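Local coordinates for putative mannose-6-phosphate isomerase YvyI (Bacillus subtilis, PDB 1QWR), which probably catalyses the zinc-dependent, reversible isomerisation of D-mannose 6-phosphate to D-fructose 6-phosphate, as a type 1 phosphomannose isomerase, at residues G21-L25 with S35-C41; D27-Y31 with K293-F297. One frame throughout, in Å; residues are numbered along the deposited sequence.

Contact 1 of 2, residues G21-L25 with S35-C41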
ATOM      1  N   GLY A  21       8.619  -6.253  12.171  1.00 20.28           N
ATOM      2  CA  GLY A  21       8.762  -7.078  10.982  1.00 20.71           C
ATOM      3  C   GLY A  21       9.216  -8.504  11.251  1.00 22.66           C
ATOM      4  O   GLY A  21       9.571  -8.865  12.381  1.00 20.99           O
ATOM      5  N   GLY A  22       9.199  -9.316  10.200  1.00 20.98           N
ATOM      6  CA  GLY A  22       9.605 -10.708  10.318  1.00 20.33           C
ATOM      7  C   GLY A  22      10.325 -11.190   9.071  1.00 18.62           C
ATOM      8  O   GLY A  22      11.099 -10.446   8.476  1.00 19.10           O
ATOM      9  N   THR A  23      10.056 -12.438   8.674  1.00 19.55           N
ATOM     10  CA  THR A  23      10.690 -13.033   7.494  1.00 18.98           C
ATOM     11  C   THR A  23       9.647 -13.509   6.483  1.00 17.58           C
ATOM     12  O   THR A  23      10.001 -14.151   5.502  1.00 19.16           O
ATOM     13  CB  THR A  23      11.595 -14.278   7.868  1.00 18.66           C
ATOM     14  OG1 THR A  23      10.787 -15.288   8.478  1.00 19.65           O
ATOM     15  CG2 THR A  23      12.704 -13.892   8.839  1.00 19.95           C
ATOM     16  N   ALA A  24       8.372 -13.197   6.702  1.00 17.79           N
ATOM     17  CA  ALA A  24       7.330 -13.652   5.780  1.00 17.16           C
ATOM     18  C   ALA A  24       7.563 -13.228   4.327  1.00 17.81           C
ATOM     19  O   ALA A  24       7.137 -13.924   3.399  1.00 16.74           O
ATOM     20  CB  ALA A  24       5.944 -13.178   6.255  1.00 17.76           C
ATOM     21  N   LEU A  25       8.235 -12.100   4.120  1.00 16.83           N
ATOM     22  CA  LEU A  25       8.482 -11.638   2.747  1.00 17.42           C
ATOM     23  C   LEU A  25       9.422 -12.610   2.043  1.00 18.93           C
ATOM     24  O   LEU A  25       9.349 -12.805   0.827  1.00 17.26           O
ATOM     25  CB  LEU A  25       9.066 -10.217   2.756  1.00 16.42           C
ATOM     26  CG  LEU A  25       8.013  -9.173   3.152  1.00 16.56           C
ATOM     27  CD1 LEU A  25       8.660  -7.832   3.506  1.00 18.72           C
ATOM     28  CD2 LEU A  25       7.049  -8.994   1.957  1.00 18.52           C
ATOM     29  N   SER A  35      17.068  -8.127   6.802  1.00 26.38           N
ATOM     30  CA  SER A  35      17.177  -8.652   8.155  1.00 28.34           C
ATOM     31  C   SER A  35      16.068  -9.647   8.442  1.00 28.42           C
ATOM     32  O   SER A  35      15.181  -9.867   7.606  1.00 27.03           O
ATOM     33  CB  SER A  35      17.148  -7.508   9.186  1.00 30.24           C
ATOM     34  OG  SER A  35      15.838  -7.192   9.613  1.00 28.68           O
ATOM     35  N   GLU A  36      16.132 -10.277   9.610  1.00 27.22           N
ATOM     36  CA  GLU A  36      15.100 -11.233   9.989  1.00 26.24           C
ATOM     37  C   GLU A  36      13.910 -10.489  10.606  1.00 25.03           C
ATOM     38  O   GLU A  36      12.963 -11.108  11.096  1.00 25.65           O
ATOM     39  CB  GLU A  36      15.665 -12.278  10.958  1.00 27.61           C
ATOM     40  CG  GLU A  36      16.907 -12.961  10.405  1.00 30.96           C
ATOM     41  CD  GLU A  36      16.655 -13.673   9.083  1.00 33.33           C
ATOM     42  OE1 GLU A  36      16.011 -14.739   9.096  1.00 34.27           O
ATOM     43  OE2 GLU A  36      17.095 -13.163   8.025  1.00 36.35           O
ATOM     44  N   SER A  37      13.973  -9.156  10.577  1.00 23.23           N
ATOM     45  CA  SER A  37      12.881  -8.307  11.064  1.00 24.02           C
ATOM     46  C   SER A  37      12.567  -7.317   9.953  1.00 22.94           C
ATOM     47  O   SER A  37      12.751  -6.123  10.114  1.00 21.65           O
ATOM     48  CB  SER A  37      13.282  -7.523  12.322  1.00 27.03           C
ATOM     49  OG  SER A  37      13.244  -8.350  13.467  1.00 34.58           O
ATOM     50  N   THR A  38      12.117  -7.824   8.806  1.00 21.87           N
ATOM     51  CA  THR A  38      11.798  -6.951   7.675  1.00 20.41           C
ATOM     52  C   THR A  38      10.279  -6.761   7.652  1.00 18.83           C
ATOM     53  O   THR A  38       9.530  -7.708   7.449  1.00 18.57           O
ATOM     54  CB  THR A  38      12.301  -7.587   6.348  1.00 20.52           C
ATOM     55  OG1 THR A  38      13.738  -7.702   6.400  1.00 21.52           O
ATOM     56  CG2 THR A  38      11.904  -6.726   5.132  1.00 19.05           C
ATOM     57  N   GLY A  39       9.831  -5.528   7.879  1.00 19.24           N
ATOM     58  CA  GLY A  39       8.407  -5.276   7.898  1.00 16.93           C
ATOM     59  C   GLY A  39       7.808  -4.785   6.599  1.00 16.79           C
ATOM     60  O   GLY A  39       6.637  -5.055   6.324  1.00 16.65           O
ATOM     61  N   GLU A  40       8.588  -4.086   5.783  1.00 15.79           N
ATOM     62  CA  GLU A  40       8.000  -3.546   4.555  1.00 17.35           C
ATOM     63  C   GLU A  40       8.767  -3.802   3.268  1.00 16.55           C
ATOM     64  O   GLU A  40       9.995  -3.779   3.237  1.00 18.03           O
ATOM     65  CB  GLU A  40       7.797  -2.023   4.686  1.00 15.41           C
ATOM     66  CG  GLU A  40       7.178  -1.552   6.024  1.00 17.30           C
ATOM     67  CD  GLU A  40       6.755  -0.071   6.032  1.00 21.73           C
ATOM     68  OE1 GLU A  40       7.239   0.718   5.189  1.00 19.77           O
ATOM     69  OE2 GLU A  40       5.934   0.310   6.908  1.00 22.52           O
ATOM     70  N   CYS A  41       8.006  -4.074   2.215  1.00 14.94           N
ATOM     71  CA  CYS A  41       8.551  -4.203   0.882  1.00 14.52           C
ATOM     72  C   CYS A  41       7.918  -3.013   0.135  1.00 16.46           C
ATOM     73  O   CYS A  41       6.700  -2.984  -0.037  1.00 14.22           O
ATOM     74  CB  CYS A  41       8.091  -5.490   0.204  1.00 14.56           C
ATOM     75  SG  CYS A  41       8.536  -5.554  -1.564  1.00 20.33           S
TER
HETATM   76  O   HOH W   1       9.386 -10.211   6.034  1.00 15.98           O

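Contact 2 of 2, residues D27-Y31 with K293-F297. With FMT (formic acid), chain G.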
ATOM      1  N   ASP A  27       9.841 -15.943   3.236  1.00 20.53           N
ATOM      2  CA  ASP A  27       9.161 -17.253   3.288  1.00 20.35           C
ATOM      3  C   ASP A  27       7.986 -17.435   2.315  1.00 19.89           C
ATOM      4  O   ASP A  27       7.783 -18.522   1.763  1.00 19.69           O
ATOM      5  CB  ASP A  27       8.655 -17.547   4.723  1.00 20.04           C
ATOM      6  CG  ASP A  27       9.775 -17.540   5.770  1.00 23.58           C
ATOM      7  OD1 ASP A  27      10.924 -17.896   5.440  1.00 24.87           O
ATOM      8  OD2 ASP A  27       9.496 -17.188   6.939  1.00 28.29           O
ATOM      9  N   ARG A  28       7.220 -16.377   2.087  1.00 18.03           N
ATOM     10  CA  ARG A  28       6.059 -16.482   1.218  1.00 19.16           C
ATOM     11  C   ARG A  28       6.221 -15.904  -0.182  1.00 19.21           C
ATOM     12  O   ARG A  28       5.488 -16.297  -1.092  1.00 17.02           O
ATOM     13  CB  ARG A  28       4.863 -15.843   1.925  1.00 20.54           C
ATOM     14  CG  ARG A  28       4.733 -16.361   3.342  1.00 24.52           C
ATOM     15  CD  ARG A  28       3.494 -15.874   4.046  1.00 27.16           C
ATOM     16  NE  ARG A  28       2.275 -16.311   3.374  1.00 31.59           N
ATOM     17  CZ  ARG A  28       1.078 -16.314   3.948  1.00 30.47           C
ATOM     18  NH1 ARG A  28       0.951 -15.908   5.204  1.00 33.58           N
ATOM     19  NH2 ARG A  28       0.017 -16.715   3.267  1.00 31.17           N
ATOM     20  N   PHE A  29       7.178 -14.994  -0.368  1.00 17.10           N
ATOM     21  CA  PHE A  29       7.394 -14.388  -1.682  1.00 17.15           C
ATOM     22  C   PHE A  29       8.782 -14.688  -2.276  1.00 17.80           C
ATOM     23  O   PHE A  29       9.088 -14.266  -3.404  1.00 17.01           O
ATOM     24  CB  PHE A  29       7.185 -12.858  -1.602  1.00 16.40           C
ATOM     25  CG  PHE A  29       5.745 -12.445  -1.425  1.00 16.86           C
ATOM     26  CD1 PHE A  29       4.907 -12.309  -2.523  1.00 17.46           C
ATOM     27  CD2 PHE A  29       5.211 -12.260  -0.152  1.00 19.04           C
ATOM     28  CE1 PHE A  29       3.547 -12.001  -2.367  1.00 19.71           C
ATOM     29  CE2 PHE A  29       3.861 -11.957   0.014  1.00 21.20           C
ATOM     30  CZ  PHE A  29       3.026 -11.828  -1.089  1.00 19.18           C
ATOM     31  N   GLY A  30       9.621 -15.405  -1.523  1.00 16.69           N
ATOM     32  CA  GLY A  30      10.948 -15.737  -2.016  1.00 16.59           C
ATOM     33  C   GLY A  30      11.937 -14.586  -2.092  1.00 19.42           C
ATOM     34  O   GLY A  30      13.026 -14.708  -2.694  1.00 16.93           O
ATOM     35  N   TYR A  31      11.586 -13.464  -1.478  1.00 18.37           N
ATOM     36  CA  TYR A  31      12.469 -12.299  -1.497  1.00 18.59           C
ATOM     37  C   TYR A  31      13.714 -12.429  -0.619  1.00 21.15           C
ATOM     38  O   TYR A  31      13.699 -13.077   0.426  1.00 18.89           O
ATOM     39  CB  TYR A  31      11.732 -11.051  -1.000  1.00 17.49           C
ATOM     40  CG  TYR A  31      10.559 -10.593  -1.828  1.00 17.96           C
ATOM     41  CD1 TYR A  31      10.593 -10.645  -3.228  1.00 20.16           C
ATOM     42  CD2 TYR A  31       9.440 -10.022  -1.213  1.00 18.37           C
ATOM     43  CE1 TYR A  31       9.539 -10.126  -3.993  1.00 19.02           C
ATOM     44  CE2 TYR A  31       8.397  -9.512  -1.965  1.00 18.52           C
ATOM     45  CZ  TYR A  31       8.452  -9.562  -3.349  1.00 17.78           C
ATOM     46  OH  TYR A  31       7.417  -9.022  -4.073  1.00 17.69           O
ATOM     47  N   LYS A 293       4.157 -14.814  -8.423  1.00 15.27           N
ATOM     48  CA  LYS A 293       3.936 -14.229  -7.107  1.00 13.27           C
ATOM     49  C   LYS A 293       5.184 -13.418  -6.722  1.00 14.23           C
ATOM     50  O   LYS A 293       6.320 -13.914  -6.772  1.00 14.15           O
ATOM     51  CB  LYS A 293       3.719 -15.369  -6.092  1.00 13.82           C
ATOM     52  CG  LYS A 293       3.302 -14.918  -4.710  1.00 14.34           C
ATOM     53  CD  LYS A 293       3.242 -16.096  -3.756  1.00 14.58           C
ATOM     54  CE  LYS A 293       2.723 -15.667  -2.394  1.00 18.98           C
ATOM     55  NZ  LYS A 293       2.696 -16.838  -1.453  1.00 21.27           N
ATOM     56  N   GLY A 294       4.970 -12.171  -6.317  1.00 14.66           N
ATOM     57  CA  GLY A 294       6.093 -11.341  -5.944  1.00 13.72           C
ATOM     58  C   GLY A 294       6.491 -10.327  -7.008  1.00 12.60           C
ATOM     59  O   GLY A 294       7.293  -9.426  -6.733  1.00 14.26           O
ATOM     60  N   ASP A 295       5.983 -10.478  -8.225  1.00 14.19           N
ATOM     61  CA  ASP A 295       6.287  -9.486  -9.276  1.00 14.34           C
ATOM     62  C   ASP A 295       5.423  -8.239  -9.065  1.00 14.82           C
ATOM     63  O   ASP A 295       4.257  -8.336  -8.657  1.00 14.68           O
ATOM     64  CB  ASP A 295       5.945 -10.003 -10.682  1.00 14.93           C
ATOM     65  CG  ASP A 295       6.949 -11.011 -11.217  1.00 16.58           C
ATOM     66  OD1 ASP A 295       8.126 -10.988 -10.808  1.00 18.61           O
ATOM     67  OD2 ASP A 295       6.535 -11.807 -12.080  1.00 19.48           O
ATOM     68  N   HIS A 296       6.002  -7.077  -9.354  1.00 13.47           N
ATOM     69  CA  HIS A 296       5.308  -5.797  -9.273  1.00 13.74           C
ATOM     70  C   HIS A 296       5.664  -5.094 -10.576  1.00 15.48           C
ATOM     71  O   HIS A 296       6.845  -5.074 -10.982  1.00 13.84           O
ATOM     72  CB  HIS A 296       5.799  -4.997  -8.074  1.00 13.94           C
ATOM     73  CG  HIS A 296       5.548  -5.689  -6.774  1.00 14.66           C
ATOM     74  ND1 HIS A 296       4.288  -5.789  -6.212  1.00 11.54           N
ATOM     75  CD2 HIS A 296       6.382  -6.376  -5.961  1.00 13.18           C
ATOM     76  CE1 HIS A 296       4.361  -6.510  -5.103  1.00 12.38           C
ATOM     77  NE2 HIS A 296       5.621  -6.881  -4.929  1.00 13.18           N
ATOM     78  N   PHE A 297       4.664  -4.523 -11.232  1.00 13.45           N
ATOM     79  CA  PHE A 297       4.923  -3.862 -12.503  1.00 14.44           C
ATOM     80  C   PHE A 297       3.878  -2.836 -12.849  1.00 14.18           C
ATOM     81  O   PHE A 297       2.772  -2.807 -12.274  1.00 14.92           O
ATOM     82  CB  PHE A 297       5.018  -4.900 -13.634  1.00 13.56           C
ATOM     83  CG  PHE A 297       3.773  -5.744 -13.808  1.00 12.34           C
ATOM     84  CD1 PHE A 297       2.789  -5.402 -14.750  1.00 14.72           C
ATOM     85  CD2 PHE A 297       3.601  -6.887 -13.050  1.00 13.03           C
ATOM     86  CE1 PHE A 297       1.643  -6.212 -14.927  1.00 14.85           C
ATOM     87  CE2 PHE A 297       2.464  -7.706 -13.211  1.00 16.24           C
ATOM     88  CZ  PHE A 297       1.477  -7.374 -14.155  1.00 16.00           C
TER
HETATM   89  C   FMT G 606       0.775 -13.959   8.628  1.00 57.03           C
HETATM   90  O1  FMT G 606      -0.362 -14.439   8.288  1.00 55.51           O
HETATM   91  O2  FMT G 606       1.637 -14.021   7.681  1.00 58.02           O
HETATM   92  O   HOH W   2       0.933 -15.679   0.667  1.00 30.03           O

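Contact 1 of 2, residues G21-L25 with S35-C41
Ser35 opens the segment 35-41 with an ST turn: its OG accepts from Ser37 N at 2.9 Å. Its backbone O takes a second bond, from Thr38 OG1 at 2.9 Å, so Ser35 holds the turn through OG and O. Glu36 meets Thr23 at the edge, with OE1 3.4 Å from Thr23 CG2. A salt bridge to Arg26 holds its carboxylate. At Ser37 the backbones run close, and Gly21 O lies 3.6 Å from Ser37 CA. Thr38, the centre of the contact, forms a single antiparallel hydrogen-bonded pair with Gly22: Thr38 N gives to Gly22 O at 2.8 Å, and Gly22 N gives to Thr38 O at 3.2 Å. Water 1 lies 2.9 Å from Thr38 O, within hydrogen-bonding distance, and accepts from Leu25 N at 2.9 Å. Leu25 CD1 reaches Thr38 CG2 at 3.8 Å. Gly39 lies against Gly21, CA to CA 3.6 Å. A CB on Gly21 would clash with the backbone of Ser37, Thr38 and Gly39, so this closeness needs glycine. Gly39 and Glu40 form a classic beta bulge opposite Lys16. The CA-to-CB bond of Glu40 points away from 21-25; its side chain lies about 8 Å from those of the zinc ligand His101 and of Arg196, the probable active-site arginine. Glu40 OE1 makes a salt bridge to Lys88 and a hydrogen bond to Trp42 NE1. Cys41 points back, and its CB packs 4.1 Å from Leu25 CD2. Strand 38-44 thus runs between strands 9-17 and 85-92 of the cupin-type sheet, with helix 24-29 over it and Leu25 touching Leu89.

Contact 2 of 2, residues D27-Y31 with K293-F297
A mixed polar and aromatic contact joins the end of helix 24-29 and the turn after it to the loop leading into strand 296-299. Lys293 extends fully, all four chi angles t, along the helix end. Its NZ gives a hydrogen bond to Arg28 O at 2.9 Å, and its CE lies over the face of the Phe29 ring, 4.1 Å from the centroid, as a CH-pi contact. NZ is 5.0 Å from that centroid, a cation-pi contact. Segment 27-31 belongs to the type I catalytic family region and 293-297 to the C-terminal cupin region, so the contact joins the enzyme's two cupin-related parts. Gly294 has positive phi, and its CA sits 3.7 Å from Phe29 CD1, at the ring edge. A CB there would jam against Lys293 O and lie tight against the Tyr31 ring. At Gly30, with positive phi, the chain leaves helical backbone angles. Tyr31 OH gives to Gly294 O at 2.7 Å and accepts from His296 NE2 at 2.9 Å. His296 ND1 bonds Ser274. Water 2 accepts from Lys293 NZ at 3.0 Å and, weakly, from Arg28 NH2 at 2.9 Å. Arg28 also forms a salt bridge with Asp125.

Overall arrangement
Both contacts use helix 24-29 and reach the same large antiparallel sheet, on one side of the chain's centre. Contact 1 takes the start of the helix and contact 2 its end; their centres are 13 Å apart. They touch where Cys41 SG packs on Tyr31 CE2 at 4.0 Å and where Leu25 O probably accepts from Tyr31 N at 3.3 Å. Contact 1 is largely buried and local in sequence. Backbone bonds and close glycines dominate it, with Leu25 as its apolar part. Contact 2 is partly buried and joins segments 262 positions apart. Hydrogen bonds of the Lys293, Tyr31 and His296 side chains and a cation-pi contact hold it. Each contact has a bridging water.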